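Local atomic coordinates of nisin leader peptide-processing serine protease NisP (Lactococcus lactis subsp. lactis, PDB entry 4MZD), a protein that probably cleaves the leader peptide from the precursor of the antibiotic nisin, acting as a secreted, cell-wall-anchored serine endopeptidase of the subtilisin-like family. Residues Q207-G218 and R267-A278. Residues are numbered along the deposited sequence; the frame is centred on the assembly and turned at random.
Sequences QYLMISGSYDDG and RSIKVPGKVVDA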
loop_
_atom_site.group_PDB
_atom_site.type_symbol
_atom_site.label_atom_id
_atom_site.label_comp_id
_atom_site.label_asym_id
_atom_site.label_seq_id
_atom_site.Cartn_x
_atom_site.Cartn_y
_atom_site.Cartn_z
ATOM N N GLN A 207 8.742 5.455 4.245
ATOM C CA GLN A 207 10.121 5.814 4.534
ATOM C C GLN A 207 10.372 5.633 6.024
ATOM O O GLN A 207 9.443 5.706 6.840
ATOM C CB GLN A 207 10.390 7.275 4.167
ATOM C CG GLN A 207 9.611 8.242 5.041
ATOM C CD GLN A 207 9.618 9.677 4.539
ATOM O OE1 GLN A 207 8.571 10.229 4.239
ATOM N NE2 GLN A 207 10.787 10.290 4.471
ATOM N N TYR A 208 11.632 5.426 6.386
ATOM C CA TYR A 208 11.999 5.377 7.795
ATOM C C TYR A 208 12.419 6.757 8.284
ATOM O O TYR A 208 13.227 7.444 7.640
ATOM C CB TYR A 208 13.122 4.361 8.049
ATOM C CG TYR A 208 12.742 2.984 7.577
ATOM C CD1 TYR A 208 11.711 2.284 8.190
ATOM C CD2 TYR A 208 13.377 2.401 6.494
ATOM C CE1 TYR A 208 11.322 1.040 7.738
ATOM C CE2 TYR A 208 12.997 1.149 6.035
ATOM C CZ TYR A 208 11.970 0.476 6.665
ATOM O OH TYR A 208 11.573 -0.764 6.221
ATOM N N LEU A 209 11.863 7.149 9.427
ATOM C CA LEU A 209 12.168 8.429 10.056
ATOM C C LEU A 209 12.779 8.179 11.429
ATOM O O LEU A 209 12.236 7.400 12.214
ATOM C CB LEU A 209 10.887 9.245 10.226
ATOM C CG LEU A 209 10.109 9.559 8.944
ATOM C CD1 LEU A 209 8.815 10.277 9.273
ATOM C CD2 LEU A 209 10.946 10.391 7.985
ATOM N N MET A 210 13.902 8.836 11.718
ATOM C CA MET A 210 14.465 8.809 13.065
ATOM C C MET A 210 14.000 10.094 13.732
ATOM O O MET A 210 14.422 11.187 13.345
ATOM C CB MET A 210 15.994 8.713 13.026
ATOM C CG MET A 210 16.626 8.287 14.369
ATOM S SD MET A 210 18.471 8.053 14.380
ATOM C CE MET A 210 18.996 9.783 14.406
ATOM N N ILE A 211 13.107 9.965 14.708
ATOM C CA ILE A 211 12.370 11.123 15.210
ATOM C C ILE A 211 12.899 11.664 16.536
ATOM O O ILE A 211 12.362 12.630 17.069
ATOM C CB ILE A 211 10.851 10.848 15.307
ATOM C CG1 ILE A 211 10.547 9.718 16.297
ATOM C CG2 ILE A 211 10.301 10.516 13.938
ATOM C CD1 ILE A 211 9.068 9.590 16.641
ATOM N N SER A 212 13.945 11.035 17.064
ATOM C CA SER A 212 14.688 11.576 18.202
ATOM C C SER A 212 16.162 11.296 17.934
ATOM O O SER A 212 16.505 10.728 16.897
ATOM C CB SER A 212 14.217 10.964 19.528
ATOM O OG SER A 212 14.491 9.579 19.607
ATOM N N GLY A 213 17.039 11.701 18.847
ATOM C CA GLY A 213 18.457 11.556 18.595
ATOM C C GLY A 213 18.922 12.528 17.527
ATOM O O GLY A 213 18.279 13.548 17.273
ATOM N N SER A 214 20.051 12.222 16.900
ATOM C CA SER A 214 20.618 13.137 15.920
ATOM C C SER A 214 21.498 12.447 14.898
ATOM O O SER A 214 22.190 11.470 15.199
ATOM C CB SER A 214 21.418 14.240 16.615
ATOM O OG SER A 214 22.490 13.688 17.356
ATOM N N TYR A 215 21.456 12.968 13.679
ATOM C CA TYR A 215 22.430 12.609 12.665
ATOM C C TYR A 215 23.675 13.477 12.858
ATOM O O TYR A 215 23.716 14.332 13.745
ATOM C CB TYR A 215 21.844 12.830 11.279
ATOM C CG TYR A 215 20.651 11.954 10.971
ATOM C CD1 TYR A 215 20.824 10.643 10.563
ATOM C CD2 TYR A 215 19.356 12.443 11.080
ATOM C CE1 TYR A 215 19.748 9.838 10.271
ATOM C CE2 TYR A 215 18.265 11.643 10.791
ATOM C CZ TYR A 215 18.466 10.335 10.381
ATOM O OH TYR A 215 17.404 9.508 10.055
ATOM N N ASP A 216 24.689 13.263 12.027
ATOM C CA ASP A 216 25.927 14.031 12.137
ATOM C C ASP A 216 25.674 15.535 12.081
ATOM O O ASP A 216 26.420 16.313 12.674
ATOM C CB ASP A 216 26.930 13.621 11.053
ATOM C CG ASP A 216 27.639 12.318 11.374
ATOM O OD1 ASP A 216 27.486 11.814 12.507
ATOM O OD2 ASP A 216 28.368 11.805 10.497
ATOM N N ASP A 217 24.627 15.950 11.373
ATOM C CA ASP A 217 24.348 17.378 11.222
ATOM C C ASP A 217 23.597 17.971 12.413
ATOM O O ASP A 217 23.260 19.153 12.412
ATOM C CB ASP A 217 23.617 17.681 9.901
ATOM C CG ASP A 217 22.202 17.120 9.859
ATOM O OD1 ASP A 217 21.707 16.612 10.887
ATOM O OD2 ASP A 217 21.573 17.198 8.781
ATOM N N GLY A 218 23.330 17.145 13.419
ATOM C CA GLY A 218 22.708 17.617 14.646
ATOM C C GLY A 218 21.188 17.575 14.650
ATOM O O GLY A 218 20.562 17.842 15.678
ATOM N N ARG A 267 22.785 6.097 6.246
ATOM C CA ARG A 267 22.735 7.429 6.836
ATOM C C ARG A 267 23.854 7.577 7.840
ATOM O O ARG A 267 24.442 6.585 8.266
ATOM C CB ARG A 267 21.401 7.652 7.553
ATOM C CG ARG A 267 20.192 7.509 6.659
ATOM C CD ARG A 267 18.903 7.774 7.406
ATOM N NE ARG A 267 17.782 7.310 6.600
ATOM C CZ ARG A 267 16.505 7.364 6.959
ATOM N NH1 ARG A 267 16.152 7.892 8.124
ATOM N NH2 ARG A 267 15.579 6.880 6.134
ATOM N N SER A 268 24.128 8.819 8.229
ATOM C CA SER A 268 25.185 9.116 9.186
ATOM C C SER A 268 24.589 9.492 10.541
ATOM O O SER A 268 24.206 10.637 10.766
ATOM C CB SER A 268 26.066 10.252 8.665
ATOM O OG SER A 268 26.563 9.956 7.368
ATOM N N ILE A 269 24.522 8.516 11.441
ATOM C CA ILE A 269 23.869 8.693 12.737
ATOM C C ILE A 269 24.878 8.994 13.844
ATOM O O ILE A 269 25.890 8.307 13.975
ATOM C CB ILE A 269 23.039 7.442 13.104
ATOM C CG1 ILE A 269 21.915 7.241 12.079
ATOM C CG2 ILE A 269 22.496 7.554 14.521
ATOM C CD1 ILE A 269 21.154 5.944 12.227
ATOM N N LYS A 270 24.598 10.028 14.633
ATOM C CA LYS A 270 25.492 10.448 15.707
ATOM C C LYS A 270 24.994 9.943 17.059
ATOM O O LYS A 270 25.737 9.301 17.808
ATOM C CB LYS A 270 25.606 11.971 15.739
ATOM C CG LYS A 270 26.576 12.480 16.795
ATOM C CD LYS A 270 26.202 13.862 17.312
ATOM C CE LYS A 270 26.457 14.949 16.280
ATOM N NZ LYS A 270 25.468 14.926 15.171
ATOM N N VAL A 271 23.746 10.267 17.377
ATOM C CA VAL A 271 23.091 9.761 18.575
ATOM C C VAL A 271 21.826 9.034 18.142
ATOM O O VAL A 271 20.898 9.658 17.626
ATOM C CB VAL A 271 22.719 10.899 19.546
ATOM C CG1 VAL A 271 22.013 10.341 20.778
ATOM C CG2 VAL A 271 23.961 11.680 19.952
ATOM N N PRO A 272 21.786 7.706 18.325
ATOM C CA PRO A 272 20.610 6.950 17.880
ATOM C C PRO A 272 19.348 7.399 18.599
ATOM O O PRO A 272 19.363 7.657 19.802
ATOM C CB PRO A 272 20.948 5.509 18.269
ATOM C CG PRO A 272 22.436 5.477 18.370
ATOM C CD PRO A 272 22.836 6.830 18.873
ATOM N N GLY A 273 18.263 7.496 17.844
ATOM C CA GLY A 273 16.966 7.810 18.400
ATOM C C GLY A 273 15.922 6.812 17.933
ATOM O O GLY A 273 16.241 5.791 17.315
ATOM N N LYS A 274 14.663 7.108 18.230
ATOM C CA LYS A 274 13.554 6.252 17.831
ATOM C C LYS A 274 13.357 6.265 16.321
ATOM O O LYS A 274 13.250 7.328 15.710
ATOM C CB LYS A 274 12.272 6.722 18.519
ATOM C CG LYS A 274 11.014 5.956 18.126
ATOM C CD LYS A 274 11.037 4.504 18.580
ATOM C CE LYS A 274 9.731 3.803 18.222
ATOM N NZ LYS A 274 9.652 2.414 18.758
ATOM N N VAL A 275 13.291 5.077 15.728
ATOM C CA VAL A 275 13.024 4.940 14.305
ATOM C C VAL A 275 11.605 4.434 14.102
ATOM O O VAL A 275 11.155 3.518 14.796
ATOM C CB VAL A 275 14.004 3.953 13.645
ATOM C CG1 VAL A 275 13.761 3.896 12.139
ATOM C CG2 VAL A 275 15.438 4.358 13.942
ATOM N N VAL A 276 10.906 5.055 13.156
ATOM C CA VAL A 276 9.567 4.622 12.772
ATOM C C VAL A 276 9.481 4.396 11.262
ATOM O O VAL A 276 10.234 4.992 10.486
ATOM C CB VAL A 276 8.487 5.631 13.224
ATOM C CG1 VAL A 276 8.535 5.813 14.733
ATOM C CG2 VAL A 276 8.662 6.969 12.521
ATOM N N ASP A 277 8.559 3.516 10.881
ATOM C CA ASP A 277 8.200 3.210 9.498
ATOM C C ASP A 277 6.961 4.069 9.227
ATOM O O ASP A 277 5.890 3.815 9.782
ATOM C CB ASP A 277 7.902 1.700 9.417
ATOM C CG ASP A 277 7.775 1.170 7.995
ATOM O OD1 ASP A 277 7.624 1.982 7.058
ATOM O OD2 ASP A 277 7.800 -0.075 7.831
ATOM N N ALA A 278 7.131 5.127 8.437
ATOM C CA ALA A 278 6.080 6.125 8.215
ATOM C C ALA A 278 5.536 6.103 6.781
ATOM O O ALA A 278 6.301 5.944 5.833
ATOM C CB ALA A 278 6.618 7.509 8.544
HETATM O O HOH W 1 28.009 8.791 11.623
#
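The Tyr215 ring turns its edge to the backbone of Ser268, with CD1 3.4 Å from Ser268 O, while Met210 CE sits over the centre of one face, 4.0 Å above the ring plane. Both segments belong to the subtilisin-like protease domain, where strand 275-278 forms an antiparallel ladder with the end of strand 200-210 of the central sheet. The guanidinium of Arg267, tilted 47° from the Tyr215 ring, works through its edge. NH1 gives a hydrogen bond to Tyr215 OH (2.8 Å), and NH1 and NH2 together grip Tyr208 O, NH2 at 2.8 Å; both reach that oxygen from the same face of its carbonyl plane. Asp221 also binds Tyr215 OH, and Arg267 NE donates a hydrogen bond to Asn480 O.

After a loop at 211-213, pairing resumes at Ser214 with Val271 and Tyr215 with Ile269, across a classic beta bulge: Lys270 N and Val271 N both donate hydrogen bonds to Ser214 O. On one side of the strands, Tyr208 CE1 lies 3.6 Å from Asp277 CG; Asp249 and Asn302 bind the phenol, whereas Gly247 N and Arg488 hold the carboxylate. The other side carries Leu209, whose CD1 packs 3.6 Å from Ala278 CB; Leu209 also touches helix 222-238.

Met210 CG stands anti to its own N, and the bend at chi3 (76°) brings CE over the Tyr215 ring. Met210 SD accepts a weak hydrogen bond from Gly273 N (3.5 Å), and helix 256-264 adds Ile260 against Met210 and Val275. Between the two paired regions, Ser212 OG receives a nearly straight hydrogen bond from Lys274 N, 2.8 Å long with 168° at the hydrogen.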